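Local coordinates for protein rRNA adenine N-6-methyltransferase (Saccharopolyspora erythraea, PDB 6NVM) that dimethylates one adenine of 23S rRNA at N6 with S-adenosyl-L-methionine as methyl donor, lowering ribosome affinity for macrolide, lincosamide and streptogramin B antibiotics, at residues 62-67 / 89-94; 73-78 / 123-128; 135-140 / 147-152; 56-61 / 213-218; 166-171 / 194-199. All coordinates share one frame; numbering follows the deposited sequence.

Interaction 1 (62-67 / 89-94); sequences IAETAE and ADRARQ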
# COMPACT_ATOMS: atom_id res chain seq x y z
N ILE A 62 9.01 11.97 2.71
CA ILE A 62 7.78 11.29 3.11
C ILE A 62 6.61 12.27 3.13
O ILE A 62 5.53 11.99 2.60
CB ILE A 62 7.98 10.62 4.48
CG1 ILE A 62 9.07 9.55 4.39
CG2 ILE A 62 6.67 10.01 4.97
CD1 ILE A 62 9.59 9.08 5.73
N ALA A 63 6.81 13.43 3.77
CA ALA A 63 5.71 14.38 3.90
C ALA A 63 5.23 14.86 2.54
O ALA A 63 4.02 14.99 2.30
CB ALA A 63 6.16 15.56 4.77
N GLU A 64 6.16 15.13 1.62
CA GLU A 64 5.79 15.54 0.27
C GLU A 64 5.12 14.40 -0.51
O GLU A 64 4.21 14.65 -1.31
CB GLU A 64 7.02 16.05 -0.47
CG GLU A 64 7.62 17.31 0.16
CD GLU A 64 9.06 17.58 -0.26
OE1 GLU A 64 9.73 16.64 -0.74
OE2 GLU A 64 9.51 18.73 -0.11
N THR A 65 5.53 13.16 -0.26
CA THR A 65 4.94 12.02 -0.95
C THR A 65 3.47 11.83 -0.59
O THR A 65 2.70 11.28 -1.38
CB THR A 65 5.73 10.74 -0.60
OG1 THR A 65 7.05 10.84 -1.14
CG2 THR A 65 5.05 9.49 -1.15
N ALA A 66 3.07 12.24 0.61
CA ALA A 66 1.73 11.94 1.09
C ALA A 66 0.65 12.73 0.37
O ALA A 66 -0.53 12.44 0.57
CB ALA A 66 1.66 12.20 2.59
N GLU A 67 1.02 13.71 -0.46
CA GLU A 67 0.06 14.49 -1.24
C GLU A 67 -1.00 15.11 -0.34
O GLU A 67 -2.21 14.89 -0.50
CB GLU A 67 -0.56 13.62 -2.34
CG GLU A 67 0.50 13.12 -3.32
CD GLU A 67 -0.06 12.32 -4.48
OE1 GLU A 67 -1.04 11.56 -4.27
OE2 GLU A 67 0.49 12.45 -5.60
N ALA A 89 1.91 18.04 9.90
CA ALA A 89 0.99 19.04 10.44
C ALA A 89 1.14 20.39 9.75
O ALA A 89 0.18 21.17 9.74
CB ALA A 89 1.20 19.19 11.94
N ASP A 90 2.31 20.68 9.18
CA ASP A 90 2.49 21.91 8.41
C ASP A 90 1.68 21.93 7.12
O ASP A 90 1.42 23.01 6.58
CB ASP A 90 3.97 22.08 8.04
CG ASP A 90 4.82 22.57 9.19
OD1 ASP A 90 4.25 23.06 10.19
OD2 ASP A 90 6.06 22.48 9.08
N ARG A 91 1.30 20.76 6.60
CA ARG A 91 0.69 20.66 5.29
C ARG A 91 -0.76 20.21 5.32
O ARG A 91 -1.52 20.56 4.41
CB ARG A 91 1.49 19.68 4.42
CG ARG A 91 2.95 20.09 4.18
CD ARG A 91 3.79 18.91 3.69
NE ARG A 91 5.10 19.33 3.19
CZ ARG A 91 6.15 19.61 3.96
NH1 ARG A 91 6.07 19.54 5.28
NH2 ARG A 91 7.30 19.98 3.40
N ALA A 92 -1.16 19.43 6.32
CA ALA A 92 -2.49 18.84 6.40
C ALA A 92 -3.39 19.63 7.34
O ALA A 92 -2.94 20.47 8.12
CB ALA A 92 -2.39 17.38 6.86
N ARG A 93 -4.69 19.33 7.27
CA ARG A 93 -5.64 19.98 8.17
C ARG A 93 -5.29 19.69 9.63
O ARG A 93 -5.35 20.59 10.48
CB ARG A 93 -7.06 19.49 7.87
CG ARG A 93 -8.15 20.32 8.55
CD ARG A 93 -9.53 19.76 8.26
NE ARG A 93 -9.82 18.57 9.06
CZ ARG A 93 -10.72 17.64 8.74
NH1 ARG A 93 -11.41 17.74 7.62
NH2 ARG A 93 -10.92 16.61 9.55
N GLN A 94 -4.93 18.45 9.92
CA GLN A 94 -4.62 17.99 11.27
C GLN A 94 -3.98 16.62 11.16
O GLN A 94 -4.12 15.93 10.15
CB GLN A 94 -5.88 17.94 12.14
CG GLN A 94 -6.95 17.01 11.60
CD GLN A 94 -8.25 17.11 12.37
OE1 GLN A 94 -9.25 17.60 11.84
NE2 GLN A 94 -8.24 16.66 13.61
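A63 and R91 form a small, partly buried contact in which an arginine lays one face of its guanidinium on an alanine methyl of a helix, at the periphery of the Rossmann-like class I methyltransferase fold. It joins helix 56-65 to the loop between helix 83-89 and strand 94-98. The methyl of A63 sits 3.9 Å above the guanidinium plane of R91, offset toward the rim; A63 CB is 4.0 Å from R91 NH1. With R91 CG anti to the carbonyl carbon (chi1 -61°) and the chain extended from CG to NE, the side chain spans the gap from loop to helix. A hydrogen bond from NH1 to E87 O in helix 83-89 restrains its rotation. E64 lies beside this group at the exposed edge of the contact: its CG is 4.2 Å from R91 NH2. The carboxylate stops short of a salt bridge, E64 OE2 being 4.3 Å from R91 NH2, and any attraction at this range is probably weak. A63 also packs on L88 of helix 83-89. Farther along the loop, R93 grips Q94 side-on with two nitrogens on one oxygen, its NH2 also salt-bridged to E133. R93 NE meets Q94 OE1 at 3.0 Å on a lone pair in the carbonyl plane, whereas R93 NH2 reaches the same OE1 from 44° above that plane.

Interaction 2 (73-78 / 123-128); sequences PVLEAG and ADFLTA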
# COMPACT_ATOMS: atom_id res chain seq x y z
N PRO A 73 -7.32 15.59 6.55
CA PRO A 73 -6.71 15.10 7.79
C PRO A 73 -5.81 13.89 7.53
O PRO A 73 -5.96 13.16 6.55
CB PRO A 73 -7.92 14.72 8.65
CG PRO A 73 -8.94 14.28 7.65
CD PRO A 73 -8.73 15.16 6.43
N VAL A 74 -4.86 13.69 8.44
CA VAL A 74 -3.88 12.62 8.36
C VAL A 74 -3.96 11.77 9.62
O VAL A 74 -4.09 12.31 10.73
CB VAL A 74 -2.45 13.18 8.19
CG1 VAL A 74 -1.41 12.05 8.21
CG2 VAL A 74 -2.34 13.99 6.91
N LEU A 75 -3.88 10.46 9.45
CA LEU A 75 -3.64 9.54 10.55
C LEU A 75 -2.21 9.02 10.45
O LEU A 75 -1.75 8.67 9.35
CB LEU A 75 -4.63 8.37 10.55
CG LEU A 75 -5.96 8.62 11.27
CD1 LEU A 75 -6.73 9.76 10.63
CD2 LEU A 75 -6.80 7.34 11.28
N GLU A 76 -1.51 8.98 11.58
CA GLU A 76 -0.12 8.54 11.60
C GLU A 76 0.07 7.40 12.60
O GLU A 76 -0.48 7.44 13.71
CB GLU A 76 0.85 9.69 11.95
CG GLU A 76 2.31 9.26 11.93
CD GLU A 76 3.26 10.33 12.43
OE1 GLU A 76 2.83 11.21 13.20
OE2 GLU A 76 4.46 10.29 12.05
N ALA A 77 0.87 6.42 12.21
CA ALA A 77 1.26 5.32 13.07
C ALA A 77 2.78 5.23 13.11
O ALA A 77 3.46 5.61 12.15
CB ALA A 77 0.66 3.98 12.60
N GLY A 78 3.31 4.72 14.22
CA GLY A 78 4.74 4.71 14.44
C GLY A 78 5.36 6.10 14.38
O GLY A 78 6.32 6.34 13.63
N ALA A 123 -3.09 4.52 21.82
CA ALA A 123 -3.85 3.35 21.42
C ALA A 123 -3.09 2.60 20.34
O ALA A 123 -2.19 3.14 19.70
CB ALA A 123 -5.24 3.72 20.91
N ASP A 124 -3.49 1.35 20.15
CA ASP A 124 -3.02 0.50 19.06
C ASP A 124 -3.71 0.91 17.76
O ASP A 124 -4.93 0.78 17.64
CB ASP A 124 -3.30 -0.96 19.41
CG ASP A 124 -2.77 -1.94 18.38
OD1 ASP A 124 -2.32 -1.54 17.29
OD2 ASP A 124 -2.83 -3.15 18.68
N PHE A 125 -2.93 1.38 16.79
CA PHE A 125 -3.51 1.83 15.53
C PHE A 125 -4.30 0.73 14.85
O PHE A 125 -5.26 1.01 14.12
CB PHE A 125 -2.42 2.33 14.58
CG PHE A 125 -2.96 2.75 13.24
CD1 PHE A 125 -3.59 3.97 13.09
CD2 PHE A 125 -2.88 1.90 12.16
CE1 PHE A 125 -4.12 4.35 11.87
CE2 PHE A 125 -3.40 2.29 10.92
CZ PHE A 125 -4.02 3.50 10.79
N LEU A 126 -3.91 -0.53 15.04
CA LEU A 126 -4.51 -1.61 14.26
C LEU A 126 -5.97 -1.84 14.61
O LEU A 126 -6.69 -2.45 13.81
CB LEU A 126 -3.70 -2.89 14.45
CG LEU A 126 -2.45 -2.98 13.58
CD1 LEU A 126 -1.63 -4.22 13.95
CD2 LEU A 126 -2.82 -3.03 12.09
N THR A 127 -6.43 -1.38 15.77
CA THR A 127 -7.84 -1.48 16.14
C THR A 127 -8.58 -0.16 16.00
O THR A 127 -9.73 -0.05 16.42
CB THR A 127 -7.98 -1.99 17.58
OG1 THR A 127 -7.39 -1.05 18.49
CG2 THR A 127 -7.30 -3.34 17.74
N ALA A 128 -7.93 0.86 15.42
CA ALA A 128 -8.57 2.15 15.21
C ALA A 128 -9.51 2.09 14.00
O ALA A 128 -9.28 1.36 13.04
CB ALA A 128 -7.52 3.24 15.00
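E76 OE1 is gripped by two hydroxyls, T85 OG1 and S97 OG, on the side of strand 73-77 turned away from the L75 and A77 side chains that pack on F125. This buried carboxylate oxygen is thus satisfied behind a wholly apolar contact. In front, the F125 ring is brought to the strand by a trans side chain, with CG anti to the backbone N (chi1 178°). The A77 methyl lies over one ring face as a CH-pi contact, its CB 4.3 Å from the F125 centroid and 26° off the normal. L75 comes instead to the ring edge, near its plane, with L75 CD2 4.1 Å from F125 CE1; the two side chains cross at about a right angle. The backbone around F125 is wound into a short 3-10 segment that opens with an Asx turn: L126 N bonds to D124 OD1 at 2.9 Å, approaching from above the carboxylate plane. A128 N closes on F125 O at 3.0 Å. D124 and G78, the latter in the glycine-rich loop after the strand, are both predicted to bind S-adenosyl-L-methionine, so F125 packs next to residues of a probable cofactor site. Y98 meets F125 edge-to-face, while F137 of the adjoining strand 135-140 and W152 of helix 146-155 close round the same ring.

Interaction 3 (135-140 / 147-152); sequences FAFVGA and SAIVDW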
# COMPACT_ATOMS: atom_id res chain seq x y z
N PHE A 135 -9.17 11.06 3.90
CA PHE A 135 -8.01 11.22 4.77
C PHE A 135 -6.82 10.54 4.12
O PHE A 135 -6.95 9.80 3.14
CB PHE A 135 -8.27 10.63 6.16
CG PHE A 135 -8.22 9.13 6.20
CD1 PHE A 135 -9.29 8.38 5.73
CD2 PHE A 135 -7.11 8.47 6.71
CE1 PHE A 135 -9.24 6.98 5.76
CE2 PHE A 135 -7.06 7.07 6.74
CZ PHE A 135 -8.13 6.34 6.26
N ALA A 136 -5.64 10.80 4.68
CA ALA A 136 -4.41 10.15 4.29
C ALA A 136 -3.80 9.45 5.49
O ALA A 136 -3.94 9.91 6.63
CB ALA A 136 -3.41 11.15 3.70
N PHE A 137 -3.12 8.33 5.23
CA PHE A 137 -2.36 7.62 6.24
C PHE A 137 -0.88 7.78 5.95
O PHE A 137 -0.45 7.68 4.80
CB PHE A 137 -2.71 6.13 6.28
CG PHE A 137 -1.80 5.33 7.15
CD1 PHE A 137 -2.00 5.27 8.52
CD2 PHE A 137 -0.71 4.66 6.61
CE1 PHE A 137 -1.16 4.55 9.33
CE2 PHE A 137 0.14 3.93 7.43
CZ PHE A 137 -0.09 3.87 8.79
N VAL A 138 -0.10 8.02 7.00
CA VAL A 138 1.36 8.03 6.93
C VAL A 138 1.89 7.19 8.08
O VAL A 138 1.40 7.30 9.20
CB VAL A 138 1.94 9.46 6.99
CG1 VAL A 138 3.46 9.42 6.95
CG2 VAL A 138 1.40 10.30 5.86
N GLY A 139 2.89 6.36 7.82
CA GLY A 139 3.38 5.50 8.89
C GLY A 139 4.77 4.96 8.64
O GLY A 139 5.16 4.68 7.50
N ALA A 140 5.51 4.82 9.74
CA ALA A 140 6.73 4.02 9.78
C ALA A 140 6.36 2.72 10.48
O ALA A 140 6.03 2.72 11.67
CB ALA A 140 7.85 4.75 10.53
N SER A 147 1.97 -6.16 6.80
CA SER A 147 0.82 -6.60 6.02
C SER A 147 -0.49 -6.19 6.68
O SER A 147 -1.46 -5.88 5.98
CB SER A 147 0.86 -8.11 5.81
OG SER A 147 1.76 -8.45 4.77
N ALA A 148 -0.53 -6.16 8.01
CA ALA A 148 -1.77 -5.79 8.68
C ALA A 148 -2.09 -4.32 8.47
O ALA A 148 -3.26 -3.94 8.35
CB ALA A 148 -1.67 -6.13 10.17
N ILE A 149 -1.07 -3.46 8.46
CA ILE A 149 -1.28 -2.04 8.21
C ILE A 149 -1.76 -1.81 6.78
O ILE A 149 -2.69 -1.03 6.54
CB ILE A 149 0.01 -1.26 8.53
CG1 ILE A 149 0.30 -1.27 10.03
CG2 ILE A 149 -0.05 0.17 8.00
CD1 ILE A 149 -0.59 -0.37 10.87
N VAL A 150 -1.14 -2.49 5.82
CA VAL A 150 -1.61 -2.42 4.43
C VAL A 150 -3.09 -2.80 4.36
O VAL A 150 -3.90 -2.11 3.72
CB VAL A 150 -0.74 -3.31 3.53
CG1 VAL A 150 -1.32 -3.41 2.12
CG2 VAL A 150 0.67 -2.75 3.47
N ASP A 151 -3.48 -3.91 5.01
CA ASP A 151 -4.88 -4.31 5.01
C ASP A 151 -5.77 -3.25 5.64
O ASP A 151 -6.89 -3.00 5.17
CB ASP A 151 -5.07 -5.64 5.75
CG ASP A 151 -4.47 -6.83 5.02
OD1 ASP A 151 -4.24 -6.75 3.79
OD2 ASP A 151 -4.23 -7.85 5.69
N TRP A 152 -5.30 -2.63 6.72
CA TRP A 152 -6.06 -1.54 7.33
C TRP A 152 -6.36 -0.45 6.31
O TRP A 152 -7.50 0.02 6.19
CB TRP A 152 -5.27 -0.96 8.52
CG TRP A 152 -6.04 0.01 9.36
CD1 TRP A 152 -6.65 -0.25 10.56
CD2 TRP A 152 -6.29 1.40 9.08
NE1 TRP A 152 -7.25 0.89 11.04
CE2 TRP A 152 -7.05 1.91 10.15
CE3 TRP A 152 -5.94 2.25 8.03
CZ2 TRP A 152 -7.47 3.24 10.19
CZ3 TRP A 152 -6.36 3.57 8.08
CH2 TRP A 152 -7.11 4.05 9.15
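The rings of F135 and W152 meet rim to rim, neither lying over the face of the other. Their planes stand at 85°, with the centroid of the F135 ring 6.0 Å from that of the W152 six-membered ring. F135 CE2 approaches the indole at its edge, in its plane, while W152 CZ3 arrives near the plane of the phenyl ring, 3.8 Å from F135 CZ. W152 CH2 shares the contact at 3.8 Å from the same F135 CZ, so two neighbouring atoms of each ring do the touching. The phenylalanine gets there with its CG between the backbone N and the carbonyl carbon (chi1 76°), the crowded position. The indole nitrogen serves elsewhere: W152 NE1 donates to A128 O in the preceding loop, a bond that fixes the rotation of the indole. These aromatic groups join strand 135-140 to helix 146-155 within the beta-alpha-beta unit completed by strand 159-167, part of the Rossmann-like core. One helical turn earlier, I149 presents its CG2, anti to the backbone N, to the outer end of the F137 ring. I149 CG2 is 3.8 Å from F137 CZ and also 3.8 Å from F137 CE2, an oblique approach in which the two side chains cross at about a right angle. F137 CZ lies alongside G139, 3.8 Å from its CA, where no side chain intervenes; the strand then ends at A140, a predicted S-adenosyl-L-methionine residue.

Interaction 4 (56-61 / 213-218); sequences RKTIAR and SAIMRL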
# COMPACT_ATOMS: atom_id res chain seq x y z
N ARG A 56 16.78 14.12 7.87
CA ARG A 56 15.79 15.16 7.63
C ARG A 56 15.32 15.15 6.18
O ARG A 56 14.14 15.42 5.90
CB ARG A 56 16.37 16.53 8.00
CG ARG A 56 16.65 16.70 9.50
CD ARG A 56 17.21 18.08 9.83
NE ARG A 56 16.35 19.14 9.30
CZ ARG A 56 15.25 19.60 9.90
NH1 ARG A 56 14.86 19.11 11.07
NH2 ARG A 56 14.54 20.56 9.32
N LYS A 57 16.21 14.84 5.24
CA LYS A 57 15.84 14.85 3.83
C LYS A 57 14.81 13.76 3.53
O LYS A 57 13.86 13.99 2.77
CB LYS A 57 17.08 14.66 2.96
CG LYS A 57 16.80 14.61 1.46
CD LYS A 57 18.08 14.36 0.67
CE LYS A 57 17.81 14.25 -0.82
NZ LYS A 57 19.04 13.98 -1.60
N THR A 58 14.97 12.59 4.13
CA THR A 58 14.00 11.52 3.91
C THR A 58 12.67 11.85 4.55
O THR A 58 11.60 11.62 3.97
CB THR A 58 14.55 10.21 4.45
OG1 THR A 58 15.85 9.98 3.88
CG2 THR A 58 13.63 9.05 4.11
N ILE A 59 12.70 12.41 5.76
CA ILE A 59 11.46 12.80 6.44
C ILE A 59 10.68 13.78 5.58
O ILE A 59 9.46 13.65 5.41
CB ILE A 59 11.80 13.36 7.84
CG1 ILE A 59 12.28 12.21 8.73
CG2 ILE A 59 10.58 14.06 8.46
CD1 ILE A 59 12.77 12.63 10.10
N ALA A 60 11.36 14.78 5.01
CA ALA A 60 10.68 15.74 4.14
C ALA A 60 10.12 15.05 2.90
O ALA A 60 9.03 15.39 2.43
CB ALA A 60 11.64 16.86 3.74
N ARG A 61 10.85 14.07 2.37
CA ARG A 61 10.39 13.32 1.21
C ARG A 61 9.09 12.57 1.52
O ARG A 61 8.17 12.54 0.70
CB ARG A 61 11.48 12.34 0.77
CG ARG A 61 11.17 11.54 -0.47
CD ARG A 61 11.22 12.42 -1.70
NE ARG A 61 11.12 11.63 -2.92
CZ ARG A 61 10.97 12.15 -4.14
NH1 ARG A 61 10.89 13.46 -4.30
NH2 ARG A 61 10.90 11.35 -5.19
N SER A 213 15.28 -0.07 4.14
CA SER A 213 13.85 0.20 4.10
C SER A 213 13.50 0.87 2.77
O SER A 213 14.34 1.01 1.88
CB SER A 213 13.45 1.08 5.29
OG SER A 213 13.67 0.41 6.52
N ALA A 214 12.25 1.29 2.65
CA ALA A 214 11.78 1.94 1.44
C ALA A 214 10.53 2.74 1.78
O ALA A 214 9.84 2.45 2.77
CB ALA A 214 11.49 0.92 0.34
N ILE A 215 10.27 3.75 0.97
CA ILE A 215 8.99 4.46 0.99
C ILE A 215 8.14 3.89 -0.13
O ILE A 215 8.58 3.85 -1.29
CB ILE A 215 9.17 5.97 0.83
CG1 ILE A 215 10.08 6.53 1.93
CG2 ILE A 215 7.81 6.67 0.87
CD1 ILE A 215 10.55 7.94 1.66
N MET A 216 6.93 3.46 0.20
CA MET A 216 5.96 3.03 -0.79
C MET A 216 4.65 3.76 -0.52
O MET A 216 4.38 4.20 0.60
CB MET A 216 5.74 1.51 -0.75
CG MET A 216 5.18 0.97 0.55
SD MET A 216 4.83 -0.81 0.49
CE MET A 216 3.53 -0.86 -0.73
N ARG A 217 3.83 3.87 -1.56
CA ARG A 217 2.58 4.61 -1.48
C ARG A 217 1.46 3.84 -2.17
O ARG A 217 1.66 3.29 -3.25
CB ARG A 217 2.73 6.01 -2.11
CG ARG A 217 1.46 6.85 -2.12
CD ARG A 217 1.76 8.27 -2.60
NE ARG A 217 2.42 8.26 -3.91
CZ ARG A 217 3.00 9.31 -4.46
NH1 ARG A 217 3.02 10.48 -3.84
NH2 ARG A 217 3.58 9.20 -5.65
N LEU A 218 0.31 3.80 -1.51
CA LEU A 218 -0.94 3.38 -2.13
C LEU A 218 -1.78 4.62 -2.43
O LEU A 218 -1.86 5.53 -1.61
CB LEU A 218 -1.74 2.45 -1.21
CG LEU A 218 -1.04 1.24 -0.60
CD1 LEU A 218 -2.04 0.42 0.21
CD2 LEU A 218 -0.41 0.41 -1.68
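Between 56-61 and 213-218, I215 CD1 is the atom that T58 and R61 both touch, the threonine from the buried side and the arginine from the exposed one. Inside, T58 CG2 comes to 4.1 Å from I215 CD1, the two side chains sliding past each other in opposite directions. The threonine torsion sorts its two branches: CG2 lies anti to the backbone N and faces the isoleucine, whereas OG1 (chi1 -54°) bonds to D55 OD2 just before the helix. I215 itself is further enclosed by T163 and V200 on the adjoining strands. On the solvent side R61, one helical turn on, offers a methylene, its CG 4.2 Å from I215 CD1, so neither approach is tight; its NE has a long, weak ion pair with E198. On the same strand R217 carries stronger polar links, a salt bridge to E195 and a bond to T65 O. No hydrogen bond crosses between 56-61 and 213-218. The threonine hydroxyl is satisfied by D55 and the charged end of R61 is carried past the contact, so the touching atoms are all carbon, and helix and sheet of this class I methyltransferase fold are joined here by dispersion and the exclusion of water.

Interaction 5 (166-171 / 194-199); sequences TQLEFA and WEFVEK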
# COMPACT_ATOMS: atom_id res chain seq x y z
N THR A 166 8.64 0.94 4.94
CA THR A 166 8.65 -0.50 5.21
C THR A 166 10.05 -1.05 4.94
O THR A 166 10.94 -0.34 4.46
CB THR A 166 7.62 -1.24 4.34
OG1 THR A 166 8.06 -1.25 2.97
CG2 THR A 166 6.26 -0.56 4.43
N GLN A 167 10.23 -2.33 5.22
CA GLN A 167 11.44 -3.00 4.76
C GLN A 167 11.49 -2.94 3.24
O GLN A 167 10.46 -2.91 2.56
CB GLN A 167 11.49 -4.45 5.24
CG GLN A 167 11.77 -4.59 6.72
CD GLN A 167 12.07 -6.02 7.13
OE1 GLN A 167 11.87 -6.96 6.36
NE2 GLN A 167 12.56 -6.19 8.35
N LEU A 168 12.72 -2.92 2.70
CA LEU A 168 12.91 -2.76 1.26
C LEU A 168 12.24 -3.88 0.48
O LEU A 168 11.54 -3.64 -0.51
CB LEU A 168 14.40 -2.68 0.94
CG LEU A 168 14.78 -2.59 -0.54
CD1 LEU A 168 14.17 -1.36 -1.20
CD2 LEU A 168 16.30 -2.60 -0.69
N GLU A 169 12.47 -5.13 0.88
CA GLU A 169 11.98 -6.25 0.08
C GLU A 169 10.46 -6.30 0.07
O GLU A 169 9.84 -6.62 -0.96
CB GLU A 169 12.56 -7.57 0.58
CG GLU A 169 13.99 -7.82 0.11
CD GLU A 169 14.10 -7.84 -1.41
OE1 GLU A 169 13.10 -8.19 -2.08
OE2 GLU A 169 15.18 -7.50 -1.94
N PHE A 170 9.82 -5.98 1.20
CA PHE A 170 8.37 -5.91 1.24
C PHE A 170 7.85 -4.91 0.21
O PHE A 170 6.89 -5.20 -0.53
CB PHE A 170 7.90 -5.53 2.64
CG PHE A 170 6.41 -5.41 2.77
CD1 PHE A 170 5.76 -4.23 2.42
CD2 PHE A 170 5.66 -6.48 3.24
CE1 PHE A 170 4.39 -4.13 2.53
CE2 PHE A 170 4.29 -6.38 3.36
CZ PHE A 170 3.65 -5.20 3.00
N ALA A 171 8.46 -3.73 0.16
CA ALA A 171 7.99 -2.68 -0.75
C ALA A 171 8.21 -3.07 -2.20
O ALA A 171 7.37 -2.75 -3.06
CB ALA A 171 8.70 -1.36 -0.43
N TRP A 194 -0.24 1.10 -6.66
CA TRP A 194 0.84 0.76 -5.74
C TRP A 194 2.13 1.30 -6.35
O TRP A 194 2.49 0.93 -7.47
CB TRP A 194 0.97 -0.76 -5.53
CG TRP A 194 -0.25 -1.45 -4.95
CD1 TRP A 194 -1.49 -1.56 -5.51
CD2 TRP A 194 -0.30 -2.18 -3.71
NE1 TRP A 194 -2.32 -2.29 -4.69
CE2 TRP A 194 -1.62 -2.68 -3.58
CE3 TRP A 194 0.62 -2.45 -2.70
CZ2 TRP A 194 -2.02 -3.43 -2.48
CZ3 TRP A 194 0.22 -3.19 -1.60
CH2 TRP A 194 -1.09 -3.67 -1.50
N GLU A 195 2.82 2.16 -5.61
CA GLU A 195 3.95 2.90 -6.16
C GLU A 195 5.17 2.77 -5.25
O GLU A 195 5.06 2.95 -4.03
CB GLU A 195 3.58 4.37 -6.37
CG GLU A 195 2.42 4.56 -7.36
CD GLU A 195 1.92 6.00 -7.44
OE1 GLU A 195 2.35 6.84 -6.63
OE2 GLU A 195 1.08 6.28 -8.32
N PHE A 196 6.31 2.43 -5.84
CA PHE A 196 7.59 2.41 -5.13
C PHE A 196 8.21 3.80 -5.24
O PHE A 196 8.43 4.30 -6.35
CB PHE A 196 8.52 1.36 -5.73
CG PHE A 196 9.83 1.23 -5.01
CD1 PHE A 196 9.98 0.33 -3.97
CD2 PHE A 196 10.92 2.00 -5.39
CE1 PHE A 196 11.19 0.21 -3.31
CE2 PHE A 196 12.13 1.88 -4.73
CZ PHE A 196 12.26 0.98 -3.70
N VAL A 197 8.48 4.43 -4.09
CA VAL A 197 8.99 5.79 -4.11
C VAL A 197 10.52 5.78 -4.09
O VAL A 197 11.16 6.28 -5.02
CB VAL A 197 8.41 6.62 -2.95
CG1 VAL A 197 9.05 8.00 -2.90
CG2 VAL A 197 6.90 6.75 -3.11
N GLU A 198 11.11 5.21 -3.04
CA GLU A 198 12.57 5.17 -2.99
C GLU A 198 13.03 4.22 -1.90
O GLU A 198 12.33 3.97 -0.92
CB GLU A 198 13.17 6.57 -2.75
CG GLU A 198 12.92 7.11 -1.35
CD GLU A 198 13.54 8.49 -1.13
OE1 GLU A 198 13.66 9.25 -2.12
OE2 GLU A 198 13.91 8.80 0.02
N LYS A 199 14.25 3.71 -2.08
CA LYS A 199 14.93 2.97 -1.03
C LYS A 199 15.40 3.93 0.07
O LYS A 199 15.72 5.09 -0.19
CB LYS A 199 16.13 2.22 -1.61
CG LYS A 199 16.99 1.48 -0.59
CD LYS A 199 18.23 0.89 -1.24
CE LYS A 199 19.12 0.19 -0.23
NZ LYS A 199 20.41 -0.26 -0.82
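L168 and F196 both hold CG anti to the backbone N (chi1 176° and -178°), which swings the leucine branches and the phenyl ring together; K199 shares that first torsion and runs fully extended beyond CG. The two leucine methyls then divide the work. L168 CD1 comes to the F196 ring at its edge, in the ring plane, 3.9 Å from F196 CZ. L168 CD2 lies against the aliphatic stem of the lysine, 4.0 Å from K199 CE, so K199 packs by its methylenes while its NZ has a long, weak ion pair with D212. A helical turn later A171 CB meets F196 obliquely, 4.1 Å from F196 CE1. The helix opens with Q167 at the N-cap position, and its carbonyl oxygen takes two donors: T166 OG1 reaches Q167 O at 2.9 Å, tilted 34° from the carbonyl plane, and A171 N reaches Q167 O at 3.2 Å. F196 and K199, three positions apart, would lie on opposite faces of a regular strand. Between them V197 and E198 both face I215, and the extra residue is consistent with both side chains reaching one leucine. That pairing is a classic beta bulge in the outermost strand 192-200, which, antiparallel to strand 213-220, belongs to the 3-2-1-4-5-7-6 sheet order that marks class I methyltransferases.

How the interactions relate
Interactions 2, 3 and 4 are buried, interactions 1 and 5 partly so. Interactions 2 and 3 lie on neighbouring strands 73-77 and 135-140, paired through L75 N and A136 O; their centres are about 8 Å apart, and both lie near predicted cofactor residues. Interactions 1 and 4 share helix 56-65, and I62 meets I215 where they join. Interactions 4 and 5 are linked by backbone pairing on either side of strand 213-220. Their chemistry differs: 2 and 3 pack aromatic rings, 4 brings aliphatic groups together, 5 mixes a ring with a lysine stem at the sheet's outer strand, and 1 sets a guanidinium on a methyl.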